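PDB 2QYT: 2-dehydropantoate 2-reductase from Porphyromonas gingivalis, which probably catalyses the NADPH-dependent reduction of ketopantoate (2-dehydropantoate) to (R)-pantoate, a step on the route to pantothenate. Local coordinates for residues K200-I205 with G288-E293; K10-G15 with R104-Q109; W42-R45 with A51-A54. All coordinates share one frame; numbering follows the deposited sequence. Where two conformers were deposited one is given.

Contact 1 of 3, residues K200-I205 with G288-E293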
loop_
_atom_site.group_PDB
_atom_site.type_symbol
_atom_site.label_atom_id
_atom_site.label_comp_id
_atom_site.label_asym_id
_atom_site.label_seq_id
_atom_site.Cartn_x
_atom_site.Cartn_y
_atom_site.Cartn_z
ATOM N N LYS A 200 -7.466 -4.787 -8.601
ATOM C CA LYS A 200 -8.710 -4.936 -7.853
ATOM C C LYS A 200 -8.844 -3.881 -6.745
ATOM O O LYS A 200 -9.875 -3.207 -6.656
ATOM C CB LYS A 200 -8.879 -6.369 -7.314
ATOM C CG LYS A 200 -10.296 -6.737 -6.893
ATOM C CD LYS A 200 -10.304 -7.987 -6.002
ATOM C CE LYS A 200 -10.017 -7.660 -4.520
ATOM N NZ LYS A 200 -8.984 -8.552 -3.907
ATOM N N LYS A 201 -7.786 -3.710 -5.945
ATOM C CA LYS A 201 -7.739 -2.667 -4.921
ATOM C C LYS A 201 -7.925 -1.266 -5.523
ATOM O O LYS A 201 -8.736 -0.481 -5.025
ATOM C CB LYS A 201 -6.410 -2.739 -4.149
ATOM C CG LYS A 201 -6.155 -1.598 -3.168
ATOM C CD LYS A 201 -6.452 -1.999 -1.749
ATOM C CE LYS A 201 -6.814 -0.807 -0.873
ATOM N NZ LYS A 201 -5.578 -0.204 -0.359
ATOM N N PHE A 202 -7.176 -0.960 -6.581
ATOM C CA PHE A 202 -7.191 0.374 -7.183
ATOM C C PHE A 202 -8.549 0.759 -7.811
ATOM O O PHE A 202 -9.000 1.890 -7.692
ATOM C CB PHE A 202 -6.062 0.553 -8.218
ATOM C CG PHE A 202 -6.116 1.883 -8.917
ATOM C CD1 PHE A 202 -5.554 3.027 -8.313
ATOM C CD2 PHE A 202 -6.774 2.015 -10.137
ATOM C CE1 PHE A 202 -5.611 4.269 -8.922
ATOM C CE2 PHE A 202 -6.870 3.255 -10.756
ATOM C CZ PHE A 202 -6.282 4.385 -10.155
HETATM N N MSE A 203 -9.172 -0.182 -8.508
HETATM C CA MSE A 203 -10.477 0.041 -9.131
HETATM C C MSE A 203 -11.543 0.414 -8.091
HETATM O O MSE A 203 -12.252 1.406 -8.273
HETATM C CB MSE A 203 -10.898 -1.178 -9.937
HETATM C CG MSE A 203 -10.144 -1.373 -11.241
HETATM SE SE MSE A 203 -10.578 -3.110 -12.078
HETATM C CE MSE A 203 -10.959 -4.136 -10.474
HETATM N N MSE A 204 -11.606 -0.347 -6.996
HETATM C CA MSE A 204 -12.515 -0.097 -5.879
HETATM C C MSE A 204 -12.357 1.300 -5.277
HETATM O O MSE A 204 -13.321 2.027 -5.060
HETATM C CB MSE A 204 -12.247 -1.117 -4.779
HETATM C CG MSE A 204 -12.667 -2.526 -5.113
HETATM SE SE MSE A 204 -14.595 -2.695 -5.217
HETATM C CE MSE A 204 -15.043 -2.089 -3.402
ATOM N N ILE A 205 -11.116 1.662 -4.977
ATOM C CA ILE A 205 -10.846 2.942 -4.336
ATOM C C ILE A 205 -10.900 4.092 -5.342
ATOM O O ILE A 205 -11.284 5.199 -4.998
ATOM C CB ILE A 205 -9.532 2.929 -3.542
ATOM C CG1 ILE A 205 -9.243 4.318 -2.971
ATOM C CG2 ILE A 205 -8.397 2.487 -4.415
ATOM C CD1 ILE A 205 -7.995 4.422 -2.135
ATOM N N GLY A 288 -7.352 11.160 -11.906
ATOM C CA GLY A 288 -6.528 11.669 -12.996
ATOM C C GLY A 288 -5.848 10.585 -13.805
ATOM O O GLY A 288 -5.808 10.652 -15.036
ATOM N N TYR A 289 -5.334 9.576 -13.102
ATOM C CA TYR A 289 -4.623 8.460 -13.720
ATOM C C TYR A 289 -5.476 7.798 -14.790
ATOM O O TYR A 289 -5.027 7.651 -15.944
ATOM C CB TYR A 289 -4.215 7.413 -12.669
ATOM C CG TYR A 289 -3.678 6.151 -13.298
ATOM C CD1 TYR A 289 -2.370 6.100 -13.806
ATOM C CD2 TYR A 289 -4.488 5.026 -13.440
ATOM C CE1 TYR A 289 -1.880 4.944 -14.418
ATOM C CE2 TYR A 289 -4.012 3.868 -14.053
ATOM C CZ TYR A 289 -2.706 3.828 -14.534
ATOM O OH TYR A 289 -2.245 2.672 -15.130
ATOM N N VAL A 290 -6.697 7.414 -14.366
ATOM C CA VAL A 290 -7.730 6.763 -15.176
ATOM C C VAL A 290 -8.031 7.528 -16.475
ATOM O O VAL A 290 -7.905 6.964 -17.573
ATOM C CB VAL A 290 -9.053 6.544 -14.346
ATOM C CG1 VAL A 290 -9.973 5.558 -15.046
ATOM C CG2 VAL A 290 -8.742 6.036 -12.952
ATOM N N VAL A 291 -8.373 8.815 -16.364
ATOM C CA VAL A 291 -8.594 9.670 -17.537
ATOM C C VAL A 291 -7.422 9.618 -18.546
ATOM O O VAL A 291 -7.611 9.471 -19.767
ATOM C CB VAL A 291 -8.866 11.153 -17.103
ATOM C CG1 VAL A 291 -8.829 12.112 -18.306
ATOM C CG2 VAL A 291 -10.202 11.265 -16.347
ATOM N N ARG A 292 -6.204 9.742 -18.031
ATOM C CA ARG A 292 -5.060 9.816 -18.899
ATOM C C ARG A 292 -4.647 8.485 -19.500
ATOM O O ARG A 292 -4.238 8.426 -20.663
ATOM C CB ARG A 292 -3.914 10.510 -18.195
ATOM C CG ARG A 292 -4.054 12.021 -18.254
ATOM C CD ARG A 292 -2.836 12.713 -17.678
ATOM N NE ARG A 292 -3.241 13.572 -16.568
ATOM C CZ ARG A 292 -3.375 13.160 -15.302
ATOM N NH1 ARG A 292 -3.112 11.897 -14.940
ATOM N NH2 ARG A 292 -3.764 14.027 -14.390
ATOM N N GLU A 293 -4.759 7.418 -18.723
ATOM C CA GLU A 293 -4.482 6.082 -19.238
ATOM C C GLU A 293 -5.397 5.696 -20.420
ATOM O O GLU A 293 -4.905 5.201 -21.453
ATOM C CB GLU A 293 -4.512 5.055 -18.104
ATOM C CG GLU A 293 -3.615 3.853 -18.297
ATOM C CD GLU A 293 -2.210 4.254 -18.656
ATOM O OE1 GLU A 293 -1.684 5.222 -18.053
ATOM O OE2 GLU A 293 -1.645 3.624 -19.583
#
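F202 pushes the outer end of its ring between Y289 and V290, and those two neighbours on helix 288-296 make up the whole of the other side of this contact. The leading atom is CZ, which lies 3.8 Å from Y289 CD2. The next atom round the ring, F202 CE2, sits 4.0 Å from V290 CG2. That methyl comes up at the rim of the phenylalanine, close to the ring plane, whereas the tyrosine approaches at a slant. The two aromatic rings meet obliquely, their planes at 85° and their centroids 5.6 Å apart.

F202 has CG anti to its own N (chi1 176°), and with this torsion its ring points toward helix 288-296. In V290 it is the methyl CG2 that touches the phenylalanine. E293 CB, from a turn further along the same helix as Y289, lies 4.1 Å above one face of the Y289 ring, toward its rim. The phenol oxygen of Y289 turns to other work and hydrogen-bonds K244 NZ. No hydrogen bond joins the two segments, so the contact itself is purely apolar.

Both helices belong to the all-helical C-terminal part of the reductase, within the ApbA_C family region. Helix 227-244 packs against the same cluster, with F241 touching F202 and L240 touching V290, while Y304 of helix 302-309 reaches V290. On another side of helix 194-215, K201 NZ is hydrogen-bonded to V140 O of strand 137-148, so this helix also meets the N-terminal part of the protein.

Contact 2 of 3, residues K10-G15 with R104-Q109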
loop_
_atom_site.group_PDB
_atom_site.type_symbol
_atom_site.label_atom_id
_atom_site.label_comp_id
_atom_site.label_asym_id
_atom_site.label_seq_id
_atom_site.Cartn_x
_atom_site.Cartn_y
_atom_site.Cartn_z
ATOM N N LYS A 10 17.047 -8.281 7.793
ATOM C CA LYS A 10 16.997 -6.855 8.085
ATOM C C LYS A 10 15.859 -6.285 7.246
ATOM O O LYS A 10 15.889 -6.404 5.999
ATOM C CB LYS A 10 18.336 -6.220 7.683
ATOM C CG LYS A 10 19.536 -6.731 8.511
ATOM C CD LYS A 10 20.821 -6.102 7.968
ATOM C CE LYS A 10 22.073 -6.779 8.518
ATOM N NZ LYS A 10 23.337 -5.942 8.269
ATOM N N ILE A 11 14.855 -5.696 7.920
ATOM C CA ILE A 11 13.745 -5.028 7.274
ATOM C C ILE A 11 13.691 -3.562 7.682
ATOM O O ILE A 11 13.783 -3.248 8.870
ATOM C CB ILE A 11 12.367 -5.679 7.714
ATOM C CG1 ILE A 11 12.358 -7.173 7.423
ATOM C CG2 ILE A 11 11.169 -5.020 7.007
ATOM C CD1 ILE A 11 10.938 -7.724 7.211
ATOM N N ALA A 12 13.513 -2.662 6.723
ATOM C CA ALA A 12 13.275 -1.261 7.030
ATOM C C ALA A 12 11.859 -0.831 6.639
ATOM O O ALA A 12 11.308 -1.297 5.629
ATOM C CB ALA A 12 14.268 -0.428 6.337
ATOM N N VAL A 13 11.283 0.067 7.435
ATOM C CA VAL A 13 9.998 0.643 7.116
ATOM C C VAL A 13 10.204 2.117 6.860
ATOM O O VAL A 13 10.574 2.837 7.765
ATOM C CB VAL A 13 8.921 0.382 8.220
ATOM C CG1 VAL A 13 7.542 0.800 7.720
ATOM C CG2 VAL A 13 8.865 -1.079 8.525
ATOM N N PHE A 14 9.913 2.546 5.627
ATOM C CA PHE A 14 10.078 3.923 5.209
ATOM C C PHE A 14 8.704 4.605 5.198
ATOM O O PHE A 14 7.899 4.380 4.303
ATOM C CB PHE A 14 10.720 3.956 3.802
ATOM C CG PHE A 14 11.091 5.350 3.326
ATOM C CD1 PHE A 14 12.170 6.023 3.884
ATOM C CD2 PHE A 14 10.371 5.970 2.313
ATOM C CE1 PHE A 14 12.538 7.273 3.456
ATOM C CE2 PHE A 14 10.709 7.248 1.884
ATOM C CZ PHE A 14 11.811 7.901 2.458
ATOM N N GLY A 15 8.457 5.439 6.205
ATOM C CA GLY A 15 7.190 6.148 6.391
ATOM C C GLY A 15 6.489 5.384 7.487
ATOM O O GLY A 15 6.234 4.197 7.327
ATOM N N ARG A 104 17.882 4.988 -1.299
ATOM C CA ARG A 104 19.083 4.363 -1.882
ATOM C C ARG A 104 20.159 3.893 -0.859
ATOM O O ARG A 104 20.742 2.785 -1.024
ATOM C CB ARG A 104 19.738 5.249 -2.964
ATOM C CG ARG A 104 19.103 5.115 -4.354
ATOM C CD ARG A 104 19.961 5.740 -5.456
ATOM N NE ARG A 104 19.310 5.621 -6.771
ATOM C CZ ARG A 104 19.364 4.515 -7.508
ATOM N NH1 ARG A 104 18.774 4.469 -8.684
ATOM N NH2 ARG A 104 20.011 3.440 -7.048
ATOM N N PRO A 105 20.453 4.705 0.173
ATOM C CA PRO A 105 21.407 4.186 1.173
ATOM C C PRO A 105 20.991 2.875 1.839
ATOM O O PRO A 105 21.822 2.232 2.446
ATOM C CB PRO A 105 21.512 5.329 2.198
ATOM C CG PRO A 105 21.205 6.552 1.441
ATOM C CD PRO A 105 20.065 6.089 0.483
HETATM N N MSE A 106 19.733 2.462 1.711
HETATM C CA MSE A 106 19.338 1.192 2.257
HETATM C C MSE A 106 19.337 0.047 1.254
HETATM O O MSE A 106 19.050 -1.080 1.616
HETATM C CB MSE A 106 17.977 1.291 2.987
HETATM C CG MSE A 106 18.041 2.289 4.171
HETATM SE SE MSE A 106 16.390 2.389 5.136
HETATM C CE MSE A 106 15.253 3.118 3.684
ATOM N N ILE A 107 19.648 0.334 -0.001
ATOM C CA ILE A 107 19.513 -0.668 -1.035
ATOM C C ILE A 107 20.868 -1.292 -1.251
ATOM O O ILE A 107 21.845 -0.590 -1.579
ATOM C CB ILE A 107 18.950 -0.057 -2.372
ATOM C CG1 ILE A 107 17.505 0.398 -2.161
ATOM C CG2 ILE A 107 19.056 -1.047 -3.536
ATOM C CD1 ILE A 107 16.956 1.152 -3.339
ATOM N N GLY A 108 20.951 -2.602 -1.034
ATOM C CA GLY A 108 22.188 -3.290 -1.350
ATOM C C GLY A 108 21.829 -4.372 -2.342
ATOM O O GLY A 108 20.781 -4.264 -3.006
ATOM N N GLN A 109 22.674 -5.415 -2.377
ATOM C CA GLN A 109 22.615 -6.572 -3.287
ATOM C C GLN A 109 21.315 -7.314 -3.201
ATOM O O GLN A 109 20.645 -7.502 -4.214
ATOM C CB GLN A 109 23.788 -7.562 -3.041
ATOM C CG GLN A 109 23.409 -9.081 -3.220
ATOM C CD GLN A 109 24.598 -10.083 -3.325
ATOM O OE1 GLN A 109 25.670 -9.907 -2.710
ATOM N NE2 GLN A 109 24.381 -11.159 -4.093
#
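M106 drops its selenomethionine side chain onto A12 and F14 of strand 9-14, the central strand of the parallel sheet in the Rossmann-type dinucleotide-binding domain. The sheet runs in the order 3-2-1-4-5, and G15, just past the strand, begins a GxGxxG pattern consistent with NADPH binding in this family.

All the contacts across the pair are apolar. M106 SE rests 3.7 Å from A12 CB, and its terminal methyl CE lies 4.2 Å from F14 CD1, approaching that ring obliquely. A12 and F14, two apart on the strand, present their side chains to the same side of the sheet, while V13 between them points away from M106 and touches W42. I87 of strand 86-89 and P78 and V81 of helix 78-81 also touch M106, and the ring of F14 also meets that of F89.

No hydrogen bond crosses between the segments. Strand 9-14 is bonded through its backbone to strands 38-43 and 86-89, its neighbours in the sheet, and K10 N also bonds D85 OD2. In the other segment, I107 N bonds to R104 O at 2.9 Å, closing the short 3-10 turn that carries M106.

The M106 side chain is extended as far as SE (chi2 -178°) and then bends at chi3, -64°, which swings CE off the line of the chain toward F14.

Contact 3 of 3, residues W42-R45 with A51-A54. With SO4 (sulfate ion), chain C.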
loop_
_atom_site.group_PDB
_atom_site.type_symbol
_atom_site.label_atom_id
_atom_site.label_comp_id
_atom_site.label_asym_id
_atom_site.label_seq_id
_atom_site.Cartn_x
_atom_site.Cartn_y
_atom_site.Cartn_z
ATOM N N TRP A 42 13.032 1.722 11.374
ATOM C CA TRP A 42 11.963 2.627 10.989
ATOM C C TRP A 42 12.514 3.948 10.574
ATOM O O TRP A 42 13.419 4.478 11.217
ATOM C CB TRP A 42 11.028 2.882 12.173
ATOM C CG TRP A 42 10.317 1.672 12.671
ATOM C CD1 TRP A 42 10.140 0.475 12.015
ATOM C CD2 TRP A 42 9.665 1.533 13.936
ATOM N NE1 TRP A 42 9.418 -0.407 12.811
ATOM C CE2 TRP A 42 9.138 0.208 14.000
ATOM C CE3 TRP A 42 9.521 2.371 15.037
ATOM C CZ2 TRP A 42 8.449 -0.276 15.118
ATOM C CZ3 TRP A 42 8.845 1.887 16.147
ATOM C CH2 TRP A 42 8.313 0.582 16.180
ATOM N N ILE A 43 11.978 4.502 9.490
ATOM C CA ILE A 43 12.338 5.850 9.120
ATOM C C ILE A 43 11.139 6.713 9.399
ATOM O O ILE A 43 10.137 6.547 8.775
ATOM C CB ILE A 43 12.758 5.969 7.643
ATOM C CG1 ILE A 43 13.885 4.955 7.322
ATOM C CG2 ILE A 43 13.061 7.464 7.248
ATOM C CD1 ILE A 43 15.268 5.176 8.086
ATOM N N ALA A 44 11.261 7.647 10.328
ATOM C CA ALA A 44 10.153 8.492 10.730
ATOM C C ALA A 44 10.779 9.828 10.916
ATOM O O ALA A 44 11.996 9.910 10.979
ATOM C CB ALA A 44 9.580 8.026 12.032
ATOM N N ARG A 45 9.973 10.889 11.002
ATOM C CA ARG A 45 10.559 12.205 11.195
ATOM C C ARG A 45 9.809 13.099 12.126
ATOM O O ARG A 45 8.690 12.772 12.580
ATOM C CB ARG A 45 10.790 12.893 9.851
ATOM C CG ARG A 45 9.648 12.810 8.837
ATOM C CD ARG A 45 10.264 13.024 7.446
ATOM N NE ARG A 45 10.323 11.780 6.663
ATOM C CZ ARG A 45 11.416 11.062 6.356
ATOM N NH1 ARG A 45 12.652 11.442 6.744
ATOM N NH2 ARG A 45 11.269 9.961 5.608
ATOM N N ALA A 51 8.618 11.605 19.508
ATOM C CA ALA A 51 7.739 10.945 20.467
ATOM C C ALA A 51 8.068 9.447 20.585
ATOM O O ALA A 51 7.981 8.868 21.669
ATOM C CB ALA A 51 6.292 11.110 20.061
ATOM N N ILE A 52 8.387 8.820 19.461
ATOM C CA ILE A 52 8.833 7.414 19.417
ATOM C C ILE A 52 10.102 7.271 20.252
ATOM O O ILE A 52 10.137 6.400 21.107
ATOM C CB ILE A 52 9.065 6.953 17.987
ATOM C CG1 ILE A 52 7.713 6.947 17.249
ATOM C CG2 ILE A 52 9.709 5.570 17.920
ATOM C CD1 ILE A 52 7.825 6.606 15.811
ATOM N N ARG A 53 11.088 8.159 20.064
ATOM C CA ARG A 53 12.353 8.008 20.809
ATOM C C ARG A 53 12.125 8.193 22.308
ATOM O O ARG A 53 12.764 7.525 23.119
ATOM C CB ARG A 53 13.508 8.913 20.278
ATOM C CG ARG A 53 13.771 8.707 18.766
ATOM C CD ARG A 53 15.228 8.583 18.271
ATOM N NE ARG A 53 15.658 9.800 17.607
ATOM C CZ ARG A 53 16.476 9.915 16.556
ATOM N NH1 ARG A 53 17.052 8.881 15.943
ATOM N NH2 ARG A 53 16.718 11.139 16.124
ATOM N N ALA A 54 11.253 9.127 22.675
ATOM C CA ALA A 54 10.964 9.393 24.083
ATOM C C ALA A 54 10.203 8.240 24.766
ATOM O O ALA A 54 10.469 7.918 25.936
ATOM C CB ALA A 54 10.196 10.725 24.231
HETATM S S SO4 C . 6.656 9.738 9.451
HETATM O O1 SO4 C . 6.651 8.342 9.840
HETATM O O2 SO4 C . 5.247 10.133 9.356
HETATM O O3 SO4 C . 7.316 10.577 10.447
HETATM O O4 SO4 C . 7.311 9.825 8.129
#
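I52 sends both of its branches toward the end of strand 38-43. CG2, anti to the backbone N, comes to 4.2 Å from W42 CZ3 and meets the indole at its edge, near the ring plane. CD1, at the end of the extended other branch (chi2 176°), lies 4.4 Å from A44 CB. The W42 side chain crosses that of I52 at a slant. V74 of strand 73-75 and L16 touch both residues.

R45 meets the sulfate through its backbone. Its N donates a nearly straight hydrogen bond to sulfate O3, 2.7 Å long with an angle of 168° at the hydrogen. The side chain curls alongside without a hydrogen bond to the ion: CG sits between N and C (chi1 45°), which brings it 3.6 Å from that same O3. The chain then bends at chi3, and NE comes no nearer than 3.9 Å to sulfate O4.

L16 N also hydrogen-bonds the sulfate, so backbone amides just beyond the ends of two neighbouring strands hold it. The ion is probably from the crystallisation liquor, but an anion beside the glycine-rich turn and an arginine is consistent with a place for an NADPH phosphate.

Contacts 2 and 3 share the parallel sheet of the Rossmann-type domain: strands 9-14 and 38-43 lie side by side in it, and the contact centres are 16 Å apart. They meet directly through probable backbone bonds between V13 and I43 and between G15 and I43, and through packing of F14 on I43 and R45. Along the chain, strand 9-14 comes first, then both segments of contact 3, then 104-109. Contact 1 follows later in the helical C-terminal part, on the opposite side of the chain's centre, 28 Å from contact 2 and 33 Å from contact 3, centre to centre. It touches neither: the nearest atoms are about 15 Å and 19 Å away.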